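Local coordinates for Low molecular weight phosphotyrosine phosphatase family protein (Streptococcus pyogenes, PDB 5GOT), which probably hydrolyses the phosphate ester of phosphotyrosine in proteins, acting as a small bacterial protein tyrosine phosphatase, at residues Y81-D86 with Y106-G111; V4-L9 with M31-R36; P16-V21 with Q127-G132; T38-H43 with S68-I73. All blocks are in the same frame, centred on the assembly; numbering follows the deposited sequence.

How the interactions relate
Interactions 1 and 2 belong to the same four-stranded parallel sheet: 4-9 with 31-36 pairs edge strand 31-37 with the inner strand 2-8 in the more buried contact, while 81-86 with 106-111 adds the edge strand at the opposite border. They meet through backbone bonds between Ile83 and both Cys5 and Val7. Interaction 3 lies over the Phe6 side of that sheet, where Ala18 touches the Phe6 ring and Phe108 reaches Val129; it is purely apolar across the helices. Interaction 4, about 17 Å centre to centre from interaction 1, is a more exposed loop contact held by one side-chain amide hydrogen bond and a water, and joined to interaction 2 through Cys8, Leu9 and Arg36.

Interaction 1: residues Y81-D86 with Y106-G111; sequences YIIGMD and YLFREG
The beta-alpha-beta unit made by strand 81-84, helix 87-96 and strand 105-107 sets Ile83 and Gly84 in parallel register with Tyr106 and Leu107, at one border of the sheet. Three backbone hydrogen bonds make the ladder. Tyr106 N gives to Ile82 O, and Gly84 N gives to Tyr106 O at 2.8 Å; Phe108 N then gives to Gly84 O, carrying the pairing one residue past the strand. The same Tyr106 O takes a CA-H contact from Ile83 CA at 3.3 Å. Near the start of the ladder the Tyr81 and Tyr106 rings meet obliquely, planes at 44°, with Tyr81 CD2 3.4 Å from Tyr106 CE1. Leu107 points to the face opposite Ile83 and Tyr106 and lays CD1 against the Asp86 backbone, 3.4 Å from its C atom. Asp86 itself caps helix 87-96 and forms a salt bridge through OD2 with Arg14. Against Ile83, Trp136 of helix 122-140 meets the Tyr106 and Phe108 rings, and its NE1 hydrogen-bonds Phe108 O. Ile83 CG2 comes 3.4 Å from Phe108 CA and also lies at the edge of that ring. Met85 runs beside Phe108 in a Met-aromatic contact, SD oblique at 4.3 Å from the ring centroid. A bend at chi3 (-67°) swings Met85 CE over the centre of the Phe108 ring, 3.7 Å from its centroid and 14° off the normal.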
loop_
_atom_site.group_PDB
_atom_site.type_symbol
_atom_site.label_atom_id
_atom_site.label_comp_id
_atom_site.label_asym_id
_atom_site.label_seq_id
_atom_site.Cartn_x
_atom_site.Cartn_y
_atom_site.Cartn_z
ATOM N N TYR A 81 8.182 -6.716 2.890
ATOM C CA TYR A 81 8.282 -5.616 1.952
ATOM C C TYR A 81 7.436 -4.473 2.479
ATOM O O TYR A 81 6.246 -4.647 2.737
ATOM C CB TYR A 81 7.807 -6.033 0.555
ATOM C CG TYR A 81 8.456 -7.301 0.043
ATOM C CD1 TYR A 81 7.922 -8.550 0.351
ATOM C CD2 TYR A 81 9.597 -7.251 -0.747
ATOM C CE1 TYR A 81 8.511 -9.717 -0.112
ATOM C CE2 TYR A 81 10.199 -8.414 -1.214
ATOM C CZ TYR A 81 9.647 -9.642 -0.895
ATOM O OH TYR A 81 10.228 -10.806 -1.356
ATOM N N ILE A 82 8.055 -3.317 2.645
ATOM C CA ILE A 82 7.392 -2.125 3.138
ATOM C C ILE A 82 7.508 -1.112 2.017
ATOM O O ILE A 82 8.613 -0.659 1.696
ATOM C CB ILE A 82 8.029 -1.622 4.436
ATOM C CG1 ILE A 82 8.044 -2.774 5.445
ATOM C CG2 ILE A 82 7.266 -0.438 4.962
ATOM C CD1 ILE A 82 8.943 -2.563 6.642
ATOM N N ILE A 83 6.376 -0.786 1.397
ATOM C CA ILE A 83 6.356 -0.120 0.103
ATOM C C ILE A 83 5.727 1.256 0.310
ATOM O O ILE A 83 4.537 1.358 0.608
ATOM C CB ILE A 83 5.592 -0.949 -0.942
ATOM C CG1 ILE A 83 6.212 -2.349 -1.069
ATOM C CG2 ILE A 83 5.557 -0.246 -2.289
ATOM C CD1 ILE A 83 5.468 -3.288 -1.991
ATOM N N GLY A 84 6.536 2.305 0.182
ATOM C CA GLY A 84 6.044 3.656 0.368
ATOM C C GLY A 84 5.463 4.201 -0.928
ATOM O O GLY A 84 5.945 3.907 -2.019
ATOM N N MET A 85 4.391 4.995 -0.797
ATOM C CA MET A 85 3.659 5.420 -1.982
ATOM C C MET A 85 4.352 6.550 -2.738
ATOM O O MET A 85 4.116 6.699 -3.945
ATOM C CB MET A 85 2.216 5.801 -1.597
ATOM C CG MET A 85 1.431 4.636 -0.969
ATOM S SD MET A 85 1.470 3.068 -1.920
ATOM C CE MET A 85 0.535 3.555 -3.387
ATOM N N ASP A 86 5.198 7.344 -2.077
ATOM C CA ASP A 86 6.041 8.314 -2.769
ATOM C C ASP A 86 7.362 8.429 -2.016
ATOM O O ASP A 86 7.546 7.836 -0.951
ATOM C CB ASP A 86 5.344 9.689 -2.943
ATOM C CG ASP A 86 5.124 10.454 -1.614
ATOM O OD1 ASP A 86 5.875 10.272 -0.634
ATOM O OD2 ASP A 86 4.189 11.292 -1.569
ATOM N N TYR A 106 10.776 -0.009 -0.164
ATOM C CA TYR A 106 10.664 0.164 -1.605
ATOM C C TYR A 106 9.764 1.349 -1.933
ATOM O O TYR A 106 8.863 1.700 -1.170
ATOM C CB TYR A 106 10.049 -1.068 -2.298
ATOM C CG TYR A 106 10.805 -2.384 -2.151
ATOM C CD1 TYR A 106 10.728 -3.122 -0.974
ATOM C CD2 TYR A 106 11.545 -2.911 -3.210
ATOM C CE1 TYR A 106 11.393 -4.331 -0.835
ATOM C CE2 TYR A 106 12.220 -4.135 -3.080
ATOM C CZ TYR A 106 12.125 -4.835 -1.890
ATOM O OH TYR A 106 12.768 -6.048 -1.719
ATOM N N LEU A 107 9.993 1.935 -3.100
ATOM C CA LEU A 107 9.079 2.917 -3.667
ATOM C C LEU A 107 8.023 2.200 -4.503
ATOM O O LEU A 107 8.356 1.363 -5.347
ATOM C CB LEU A 107 9.845 3.924 -4.525
ATOM C CG LEU A 107 8.996 5.033 -5.156
ATOM C CD1 LEU A 107 8.379 5.903 -4.078
ATOM C CD2 LEU A 107 9.867 5.875 -6.084
ATOM N N PHE A 108 6.750 2.554 -4.283
ATOM C CA PHE A 108 5.651 1.875 -4.968
ATOM C C PHE A 108 5.811 1.876 -6.486
ATOM O O PHE A 108 5.553 0.856 -7.137
ATOM C CB PHE A 108 4.310 2.515 -4.584
ATOM C CG PHE A 108 3.128 1.851 -5.221
ATOM C CD1 PHE A 108 2.565 0.717 -4.650
ATOM C CD2 PHE A 108 2.555 2.377 -6.378
ATOM C CE1 PHE A 108 1.467 0.098 -5.231
ATOM C CE2 PHE A 108 1.460 1.771 -6.960
ATOM C CZ PHE A 108 0.917 0.620 -6.389
ATOM N N ARG A 109 6.197 3.010 -7.070
ATOM C CA ARG A 109 6.425 3.078 -8.503
ATOM C C ARG A 109 7.383 4.228 -8.779
ATOM O O ARG A 109 7.310 5.275 -8.134
ATOM C CB ARG A 109 5.108 3.256 -9.287
ATOM C CG ARG A 109 4.473 4.633 -9.162
ATOM C CD ARG A 109 3.150 4.733 -9.956
ATOM N NE ARG A 109 3.314 4.508 -11.391
ATOM C CZ ARG A 109 3.621 5.460 -12.271
ATOM N NH1 ARG A 109 3.815 6.707 -11.864
ATOM N NH2 ARG A 109 3.745 5.167 -13.561
ATOM N N GLU A 110 8.294 4.016 -9.722
ATOM C CA GLU A 110 9.256 5.055 -10.057
ATOM C C GLU A 110 8.534 6.298 -10.565
ATOM O O GLU A 110 7.585 6.206 -11.349
ATOM C CB GLU A 110 10.247 4.526 -11.096
ATOM C CG GLU A 110 11.142 3.429 -10.514
ATOM C CD GLU A 110 11.975 3.938 -9.356
ATOM O OE1 GLU A 110 12.761 4.885 -9.559
ATOM O OE2 GLU A 110 11.839 3.410 -8.226
ATOM N N GLY A 111 8.978 7.462 -10.091
ATOM C CA GLY A 111 8.251 8.707 -10.304
ATOM C C GLY A 111 7.186 8.996 -9.257
ATOM O O GLY A 111 7.015 10.143 -8.825
#

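Interaction 2: residues V4-L9 with M31-R36; sequences VCFVCL and MMIESR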
loop_
_atom_site.group_PDB
_atom_site.type_symbol
_atom_site.label_atom_id
_atom_site.label_comp_id
_atom_site.label_asym_id
_atom_site.label_seq_id
_atom_site.Cartn_x
_atom_site.Cartn_y
_atom_site.Cartn_z
ATOM N N VAL A 4 3.405 -7.977 2.873
ATOM C CA VAL A 4 3.582 -6.700 2.196
ATOM C C VAL A 4 2.803 -5.631 2.945
ATOM O O VAL A 4 1.655 -5.857 3.339
ATOM C CB VAL A 4 3.121 -6.789 0.731
ATOM C CG1 VAL A 4 3.147 -5.407 0.092
ATOM C CG2 VAL A 4 3.995 -7.776 -0.036
ATOM N N CYS A 5 3.423 -4.467 3.139
ATOM C CA CYS A 5 2.776 -3.332 3.794
ATOM C C CYS A 5 2.965 -2.076 2.955
ATOM O O CYS A 5 4.094 -1.608 2.796
ATOM C CB CYS A 5 3.358 -3.105 5.188
ATOM S SG CYS A 5 2.477 -1.831 6.121
ATOM N N PHE A 6 1.869 -1.513 2.448
ATOM C CA PHE A 6 1.926 -0.239 1.737
ATOM C C PHE A 6 1.821 0.900 2.732
ATOM O O PHE A 6 1.085 0.814 3.711
ATOM C CB PHE A 6 0.806 -0.119 0.703
ATOM C CG PHE A 6 0.821 -1.214 -0.321
ATOM C CD1 PHE A 6 1.681 -1.153 -1.409
ATOM C CD2 PHE A 6 -0.008 -2.316 -0.180
ATOM C CE1 PHE A 6 1.704 -2.172 -2.336
ATOM C CE2 PHE A 6 0.004 -3.335 -1.103
ATOM C CZ PHE A 6 0.858 -3.259 -2.188
ATOM N N VAL A 7 2.563 1.970 2.486
ATOM C CA VAL A 7 2.703 3.033 3.471
ATOM C C VAL A 7 2.561 4.384 2.788
ATOM O O VAL A 7 3.109 4.598 1.699
ATOM C CB VAL A 7 4.060 2.944 4.210
ATOM C CG1 VAL A 7 4.170 4.073 5.188
ATOM C CG2 VAL A 7 4.221 1.599 4.923
ATOM N N CYS A 8 1.811 5.291 3.414
ATOM C CA CYS A 8 1.822 6.705 3.030
ATOM C C CYS A 8 1.785 7.530 4.318
ATOM O O CYS A 8 1.973 6.999 5.413
ATOM C CB CYS A 8 0.683 7.046 2.057
ATOM S SG CYS A 8 -1.026 6.954 2.749
ATOM N N LEU A 9 1.597 8.846 4.188
ATOM C CA LEU A 9 1.724 9.723 5.349
ATOM C C LEU A 9 0.625 9.450 6.379
ATOM O O LEU A 9 0.898 9.332 7.584
ATOM C CB LEU A 9 1.689 11.187 4.899
ATOM C CG LEU A 9 1.534 12.232 6.015
ATOM C CD1 LEU A 9 2.795 12.341 6.835
ATOM C CD2 LEU A 9 1.148 13.588 5.439
ATOM N N MET A 31 -0.229 -14.232 -0.247
ATOM C CA MET A 31 0.374 -12.959 0.138
ATOM C C MET A 31 -0.434 -12.306 1.249
ATOM O O MET A 31 -1.666 -12.236 1.177
ATOM C CB MET A 31 0.490 -12.010 -1.062
ATOM C CG MET A 31 1.356 -10.786 -0.790
ATOM S SD MET A 31 1.379 -9.597 -2.149
ATOM C CE MET A 31 2.186 -10.530 -3.443
ATOM N N MET A 32 0.259 -11.832 2.277
ATOM C CA MET A 32 -0.368 -11.128 3.383
ATOM C C MET A 32 -0.134 -9.636 3.189
ATOM O O MET A 32 1.010 -9.202 3.015
ATOM C CB MET A 32 0.200 -11.616 4.718
ATOM C CG MET A 32 -0.446 -11.026 5.968
ATOM S SD MET A 32 0.491 -9.639 6.649
ATOM C CE MET A 32 0.092 -9.760 8.389
ATOM N N ILE A 33 -1.214 -8.857 3.182
ATOM C CA ILE A 33 -1.176 -7.471 2.721
ATOM C C ILE A 33 -1.858 -6.592 3.753
ATOM O O ILE A 33 -2.984 -6.881 4.173
ATOM C CB ILE A 33 -1.849 -7.312 1.346
ATOM C CG1 ILE A 33 -1.170 -8.205 0.311
ATOM C CG2 ILE A 33 -1.762 -5.874 0.880
ATOM C CD1 ILE A 33 -2.025 -8.471 -0.892
ATOM N N GLU A 34 -1.163 -5.538 4.179
ATOM C CA GLU A 34 -1.681 -4.549 5.114
ATOM C C GLU A 34 -1.191 -3.178 4.662
ATOM O O GLU A 34 -0.473 -3.058 3.664
ATOM C CB GLU A 34 -1.258 -4.862 6.553
ATOM C CG GLU A 34 -1.939 -6.116 7.110
ATOM C CD GLU A 34 -1.842 -6.215 8.618
ATOM O OE1 GLU A 34 -1.931 -7.339 9.160
ATOM O OE2 GLU A 34 -1.658 -5.162 9.262
ATOM N N SER A 35 -1.594 -2.133 5.384
ATOM C CA SER A 35 -1.118 -0.785 5.104
ATOM C C SER A 35 -0.958 -0.013 6.406
ATOM O O SER A 35 -1.573 -0.336 7.429
ATOM C CB SER A 35 -2.050 -0.030 4.131
ATOM O OG SER A 35 -3.367 0.140 4.664
ATOM N N ARG A 36 -0.107 1.011 6.362
ATOM C CA ARG A 36 0.215 1.795 7.548
ATOM C C ARG A 36 0.511 3.236 7.160
ATOM O O ARG A 36 0.692 3.569 5.981
ATOM C CB ARG A 36 1.433 1.231 8.294
ATOM C CG ARG A 36 1.270 -0.159 8.854
ATOM C CD ARG A 36 0.515 -0.187 10.183
ATOM N NE ARG A 36 0.612 -1.529 10.741
ATOM C CZ ARG A 36 -0.159 -2.543 10.366
ATOM N NH1 ARG A 36 -1.110 -2.361 9.452
ATOM N NH2 ARG A 36 0.022 -3.742 10.905
#
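Val4 to Val7 pair in parallel with Ile33 to Arg36, the strand axes 4.4 Å apart at closest and 20° from parallel. Five backbone hydrogen bonds tie the ladder, from a short, nearly straight Val4 N to Met32 O at 2.7 Å to a longer Cys8 N to Arg36 O at 3.3 Å. Cys8 is where the strand hands over to the loop matching the CX5R P-loop signature of this phosphatase family.

On the face with Cys5 and Val7, Cys5 SG stands anti to its own backbone N (chi1 -174°) and reaches across to Arg36 CG at 3.4 Å. The bend at chi2 (-81°) turns Arg36 CD, and the guanidinium beyond lies back beside Glu34 in a salt bridge. Arg36 NH2 meets Glu34 OE2 at 2.7 Å and NH1 meets the same oxygen at 2.9 Å, both with OE2 close to the guanidinium plane. Arg36 NH1 also donates to Ser35 O from above its carbonyl plane. Arg36 NE forms a second salt bridge with Asp75, so two carboxylates share the cation and probably steady its charge.

The other face is mainly apolar. Ile33 CG2 approaches the edge of the Phe6 ring, 3.7 Å from CE2, while Val4 CG1 covers one face toward the rim. Val4 CG2 touches Met31 SD at 3.8 Å. Ser35 OG is hydrogen-bonded to Glu19 OE1.

Helix 14-23, the crossover of this beta-alpha-beta unit, covers Phe6 and Ile33; helix 87-96 meets Val7 from the opposite face, and strand 81-84 continues the sheet beyond strand 2-8.

Interaction 3: residues P16-V21 with Q127-G132; sequences PMAEFV and QLVRKG
Two helices that flank the same face of the sheet meet where Val129 presses against Met17, Ala18 and Val21. Helix 14-23, which follows the family's P-loop sequence, and the long helix 122-140 cross here at -47°, their local axes 9.5 Å apart at closest approach. Val129 carries the contact, its two methyls dividing the work. Val129 CG1, anti to the backbone N (chi1 162°), comes down on the backbone of the facing helix, 3.6 Å from Ala18 CA. Val129 CG1 also sits 4.1 Å from Ala18 CB and 4.1 Å from Val21 CB. The other methyl, Val129 CG2, meets Met17 SD more loosely at 4.2 Å.

One turn along, Val21 CG1 lies 3.9 Å from Arg130 CA. A bend at chi2 (79°) also brings Arg130 CD to within 4.1 Å of Val21 CG1, so the aliphatic part of Arg130 lies beside Val21 at the more exposed side of the contact.

Tyr126 and Cys133 of helix 122-140 widen the seam around Val21. Helix 49-57 adds Thr51 and Ile54 against Met17 and Leu55 against Val21, while on the sheet side the Phe6 ring of strand 2-8 rests on Ala18.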
loop_
_atom_site.group_PDB
_atom_site.type_symbol
_atom_site.label_atom_id
_atom_site.label_comp_id
_atom_site.label_asym_id
_atom_site.label_seq_id
_atom_site.Cartn_x
_atom_site.Cartn_y
_atom_site.Cartn_z
ATOM N N PRO A 16 -4.131 2.694 1.765
ATOM C CA PRO A 16 -5.264 1.749 1.831
ATOM C C PRO A 16 -5.761 1.350 0.460
ATOM O O PRO A 16 -6.185 0.202 0.253
ATOM C CB PRO A 16 -6.344 2.513 2.618
ATOM C CG PRO A 16 -5.670 3.648 3.238
ATOM C CD PRO A 16 -4.480 3.990 2.375
ATOM N N MET A 17 -5.737 2.276 -0.496
ATOM C CA MET A 17 -6.164 1.902 -1.837
ATOM C C MET A 17 -5.295 0.773 -2.379
ATOM O O MET A 17 -5.809 -0.202 -2.939
ATOM C CB MET A 17 -6.131 3.107 -2.775
ATOM C CG MET A 17 -6.916 2.859 -4.072
ATOM S SD MET A 17 -6.704 4.162 -5.278
ATOM C CE MET A 17 -7.501 5.513 -4.404
ATOM N N ALA A 18 -3.977 0.864 -2.171
ATOM C CA ALA A 18 -3.078 -0.181 -2.654
ATOM C C ALA A 18 -3.356 -1.503 -1.952
ATOM O O ALA A 18 -3.402 -2.557 -2.604
ATOM C CB ALA A 18 -1.616 0.239 -2.459
ATOM N N GLU A 19 -3.574 -1.460 -0.629
ATOM C CA GLU A 19 -3.888 -2.666 0.133
ATOM C C GLU A 19 -5.022 -3.444 -0.513
ATOM O O GLU A 19 -4.876 -4.620 -0.862
ATOM C CB GLU A 19 -4.254 -2.311 1.582
ATOM C CG GLU A 19 -4.809 -3.500 2.370
ATOM C CD GLU A 19 -5.106 -3.197 3.840
ATOM O OE1 GLU A 19 -4.804 -2.087 4.329
ATOM O OE2 GLU A 19 -5.655 -4.091 4.514
ATOM N N PHE A 20 -6.160 -2.777 -0.727
ATOM C CA PHE A 20 -7.335 -3.513 -1.169
ATOM C C PHE A 20 -7.318 -3.784 -2.667
ATOM O O PHE A 20 -7.862 -4.803 -3.101
ATOM C CB PHE A 20 -8.595 -2.781 -0.695
ATOM C CG PHE A 20 -8.705 -2.754 0.805
ATOM C CD1 PHE A 20 -8.931 -3.932 1.508
ATOM C CD2 PHE A 20 -8.495 -1.584 1.520
ATOM C CE1 PHE A 20 -8.983 -3.935 2.908
ATOM C CE2 PHE A 20 -8.567 -1.568 2.916
ATOM C CZ PHE A 20 -8.808 -2.749 3.612
ATOM N N VAL A 21 -6.682 -2.932 -3.474
ATOM C CA VAL A 21 -6.485 -3.291 -4.874
ATOM C C VAL A 21 -5.562 -4.507 -4.975
ATOM O O VAL A 21 -5.848 -5.466 -5.700
ATOM C CB VAL A 21 -5.950 -2.094 -5.683
ATOM C CG1 VAL A 21 -5.598 -2.525 -7.104
ATOM C CG2 VAL A 21 -6.984 -0.965 -5.730
ATOM N N GLN A 127 -5.948 4.322 -11.181
ATOM C CA GLN A 127 -5.307 3.742 -12.361
ATOM C C GLN A 127 -3.830 3.463 -12.105
ATOM O O GLN A 127 -3.307 2.423 -12.520
ATOM C CB GLN A 127 -5.470 4.662 -13.575
ATOM C CG GLN A 127 -6.917 4.950 -13.993
ATOM C CD GLN A 127 -7.698 3.690 -14.361
ATOM O OE1 GLN A 127 -7.121 2.659 -14.724
ATOM N NE2 GLN A 127 -9.021 3.772 -14.273
ATOM N N LEU A 128 -3.138 4.377 -11.417
ATOM C CA LEU A 128 -1.712 4.165 -11.149
ATOM C C LEU A 128 -1.482 3.106 -10.081
ATOM O O LEU A 128 -0.486 2.368 -10.139
ATOM C CB LEU A 128 -1.063 5.484 -10.745
ATOM C CG LEU A 128 -1.096 6.457 -11.916
ATOM C CD1 LEU A 128 -0.724 7.859 -11.486
ATOM C CD2 LEU A 128 -0.169 5.952 -13.014
ATOM N N VAL A 129 -2.366 3.032 -9.085
ATOM C CA VAL A 129 -2.239 2.009 -8.053
ATOM C C VAL A 129 -2.515 0.639 -8.644
ATOM O O VAL A 129 -1.843 -0.349 -8.330
ATOM C CB VAL A 129 -3.198 2.326 -6.895
ATOM C CG1 VAL A 129 -3.428 1.096 -6.023
ATOM C CG2 VAL A 129 -2.648 3.468 -6.089
ATOM N N ARG A 130 -3.518 0.575 -9.515
ATOM C CA ARG A 130 -3.915 -0.670 -10.154
ATOM C C ARG A 130 -2.796 -1.218 -11.039
ATOM O O ARG A 130 -2.516 -2.425 -11.021
ATOM C CB ARG A 130 -5.206 -0.414 -10.946
ATOM C CG ARG A 130 -5.647 -1.503 -11.917
ATOM C CD ARG A 130 -6.309 -2.598 -11.159
ATOM N NE ARG A 130 -6.447 -3.822 -11.968
ATOM C CZ ARG A 130 -6.996 -4.948 -11.511
ATOM N NH1 ARG A 130 -7.068 -5.997 -12.319
ATOM N NH2 ARG A 130 -7.474 -5.001 -10.252
ATOM N N LYS A 131 -2.125 -0.341 -11.798
ATOM C CA LYS A 131 -0.996 -0.775 -12.617
ATOM C C LYS A 131 0.213 -1.137 -11.758
ATOM O O LYS A 131 0.903 -2.126 -12.035
ATOM C CB LYS A 131 -0.631 0.317 -13.629
ATOM C CG LYS A 131 -1.731 0.602 -14.657
ATOM C CD LYS A 131 -1.253 1.481 -15.827
ATOM C CE LYS A 131 -1.011 2.938 -15.420
ATOM N NZ LYS A 131 -0.569 3.792 -16.568
ATOM N N GLY A 132 0.495 -0.339 -10.725
ATOM C CA GLY A 132 1.621 -0.633 -9.853
ATOM C C GLY A 132 1.433 -1.913 -9.058
ATOM O O GLY A 132 2.402 -2.628 -8.772
#

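Interaction 4: residues T38-H43 with S68-I73; sequences TSDWEH and SKQITI
Gln70 reaches across to Thr38 and Ser39 where two irregular loops lie side by side, one leaving strand 31-37 and the other leading to helix 73-78. The first is shaped by an ST turn, with Ser39 OG taking Trp41 N at 3.0 Å, and then by a type I beta turn from Asp40 to His43.

The direct hydrogen bond between the loops is from Gln70 NE2 to Thr38 O, 2.8 Å and nearly straight at 169°. Thr38 O lies in the plane of the Gln70 amide, whereas NE2 stands 36° out of the Thr38 carbonyl plane. Gln70 CG is anti to the backbone N (chi1 -174°) and the chain beyond is extended, which carries the amide across. At its other end Gln70 OE1 is 3.1 Å from Asp40 OD1, two acceptors with no hydrogen bond between them, a pairing that would be expected to be mildly repulsive.

Close non-bonded contacts add to this. Gln70 CG rests 3.5 Å from Ser39 O, and Ser68 CB packs tightly against Glu42 O at 3.1 Å.

Several polar bonds tie both loops to the segment that matches the family P-loop: Ser39 OG to Leu9 O, Ser68 OG to Gly10 O and Lys69 N to Asn11.

A single water closes the contact. The water oxygen donates to Ser39 O at 3.0 Å, accepts from Glu42 N at 3.0 Å, and donates to Ser68 OG at 2.7 Å.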
loop_
_atom_site.group_PDB
_atom_site.type_symbol
_atom_site.label_atom_id
_atom_site.label_comp_id
_atom_site.label_asym_id
_atom_site.label_seq_id
_atom_site.Cartn_x
_atom_site.Cartn_y
_atom_site.Cartn_z
ATOM N N THR A 38 3.117 6.667 8.035
ATOM C CA THR A 38 4.369 7.058 8.688
ATOM C C THR A 38 4.110 7.916 9.919
ATOM O O THR A 38 4.906 7.891 10.864
ATOM C CB THR A 38 5.303 7.812 7.729
ATOM O OG1 THR A 38 4.705 9.052 7.336
ATOM C CG2 THR A 38 5.585 6.984 6.492
ATOM N N SER A 39 3.010 8.670 9.931
ATOM C CA SER A 39 2.702 9.625 10.991
ATOM C C SER A 39 1.526 9.159 11.838
ATOM O O SER A 39 0.858 8.166 11.536
ATOM C CB SER A 39 2.362 10.994 10.414
ATOM O OG SER A 39 1.015 10.990 9.966
ATOM N N ASP A 40 1.289 9.946 12.902
ATOM C CA ASP A 40 0.148 9.954 13.811
ATOM C C ASP A 40 -1.067 10.667 13.261
ATOM O O ASP A 40 -2.141 10.567 13.862
ATOM C CB ASP A 40 0.514 10.703 15.099
ATOM C CG ASP A 40 0.672 9.802 16.247
ATOM O OD1 ASP A 40 0.468 8.582 16.055
ATOM O OD2 ASP A 40 0.993 10.300 17.351
ATOM N N TRP A 41 -0.903 11.426 12.180
ATOM C CA TRP A 41 -1.749 12.582 11.928
ATOM C C TRP A 41 -3.193 12.225 11.590
ATOM O O TRP A 41 -4.045 13.115 11.616
ATOM C CB TRP A 41 -1.120 13.421 10.818
ATOM C CG TRP A 41 0.255 13.930 11.178
ATOM C CD1 TRP A 41 0.930 13.727 12.355
ATOM C CD2 TRP A 41 1.111 14.738 10.364
ATOM N NE1 TRP A 41 2.144 14.360 12.319
ATOM C CE2 TRP A 41 2.286 14.984 11.107
ATOM C CE3 TRP A 41 1.002 15.274 9.073
ATOM C CZ2 TRP A 41 3.340 15.742 10.606
ATOM C CZ3 TRP A 41 2.048 16.033 8.579
ATOM C CH2 TRP A 41 3.205 16.257 9.343
ATOM N N GLU A 42 -3.493 10.963 11.281
ATOM C CA GLU A 42 -4.852 10.554 10.950
ATOM C C GLU A 42 -5.262 9.317 11.736
ATOM O O GLU A 42 -6.237 8.650 11.365
ATOM C CB GLU A 42 -4.984 10.294 9.442
ATOM C CG GLU A 42 -4.734 11.527 8.558
ATOM C CD GLU A 42 -5.907 12.508 8.575
ATOM O OE1 GLU A 42 -6.963 12.136 9.129
ATOM O OE2 GLU A 42 -5.787 13.635 8.030
ATOM N N HIS A 43 -4.541 8.994 12.812
ATOM C CA HIS A 43 -4.652 7.667 13.407
ATOM C C HIS A 43 -6.063 7.415 13.919
ATOM O O HIS A 43 -6.681 8.283 14.545
ATOM C CB HIS A 43 -3.623 7.491 14.529
ATOM C CG HIS A 43 -4.018 8.127 15.826
ATOM N ND1 HIS A 43 -4.865 7.514 16.726
ATOM C CD2 HIS A 43 -3.684 9.320 16.373
ATOM C CE1 HIS A 43 -5.040 8.306 17.770
ATOM N NE2 HIS A 43 -4.331 9.405 17.583
ATOM N N SER A 68 -6.740 4.213 9.975
ATOM C CA SER A 68 -5.348 4.621 9.871
ATOM C C SER A 68 -4.559 4.098 11.062
ATOM O O SER A 68 -4.969 4.272 12.213
ATOM C CB SER A 68 -5.253 6.138 9.808
ATOM O OG SER A 68 -3.905 6.558 9.846
ATOM N N LYS A 69 -3.427 3.450 10.786
ATOM C CA LYS A 69 -2.581 2.858 11.822
ATOM C C LYS A 69 -1.122 3.178 11.513
ATOM O O LYS A 69 -0.650 2.923 10.397
ATOM C CB LYS A 69 -2.798 1.339 11.905
ATOM C CG LYS A 69 -1.979 0.618 12.989
ATOM C CD LYS A 69 -2.388 -0.854 13.131
ATOM C CE LYS A 69 -1.379 -1.631 14.035
ATOM N NZ LYS A 69 -1.831 -3.029 14.425
ATOM N N GLN A 70 -0.426 3.774 12.481
ATOM C CA GLN A 70 0.970 4.133 12.281
ATOM C C GLN A 70 1.841 2.885 12.349
ATOM O O GLN A 70 1.582 1.971 13.142
ATOM C CB GLN A 70 1.425 5.159 13.318
ATOM C CG GLN A 70 2.834 5.696 13.072
ATOM C CD GLN A 70 3.239 6.820 14.020
ATOM O OE1 GLN A 70 2.834 6.860 15.188
ATOM N NE2 GLN A 70 4.055 7.736 13.518
ATOM N N ILE A 71 2.855 2.833 11.479
ATOM C CA ILE A 71 3.750 1.680 11.426
ATOM C C ILE A 71 4.551 1.595 12.721
ATOM O O ILE A 71 4.937 2.618 13.304
ATOM C CB ILE A 71 4.656 1.774 10.183
ATOM C CG1 ILE A 71 5.421 0.460 9.976
ATOM C CG2 ILE A 71 5.602 2.951 10.293
ATOM C CD1 ILE A 71 6.059 0.327 8.601
ATOM N N THR A 72 4.791 0.372 13.193
ATOM C CA THR A 72 5.441 0.142 14.479
ATOM C C THR A 72 6.738 -0.636 14.305
ATOM O O THR A 72 7.002 -1.230 13.259
ATOM C CB THR A 72 4.523 -0.625 15.448
ATOM O OG1 THR A 72 4.290 -1.948 14.947
ATOM C CG2 THR A 72 3.178 0.106 15.639
ATOM N N ILE A 73 7.539 -0.655 15.376
ATOM C CA ILE A 73 8.765 -1.451 15.370
ATOM C C ILE A 73 8.442 -2.905 15.066
ATOM O O ILE A 73 9.170 -3.578 14.323
ATOM C CB ILE A 73 9.513 -1.310 16.710
ATOM C CG1 ILE A 73 10.039 0.115 16.882
ATOM C CG2 ILE A 73 10.666 -2.314 16.796
ATOM C CD1 ILE A 73 10.811 0.324 18.184
HETATM O O HOH W 1 -2.076 8.284 10.954
#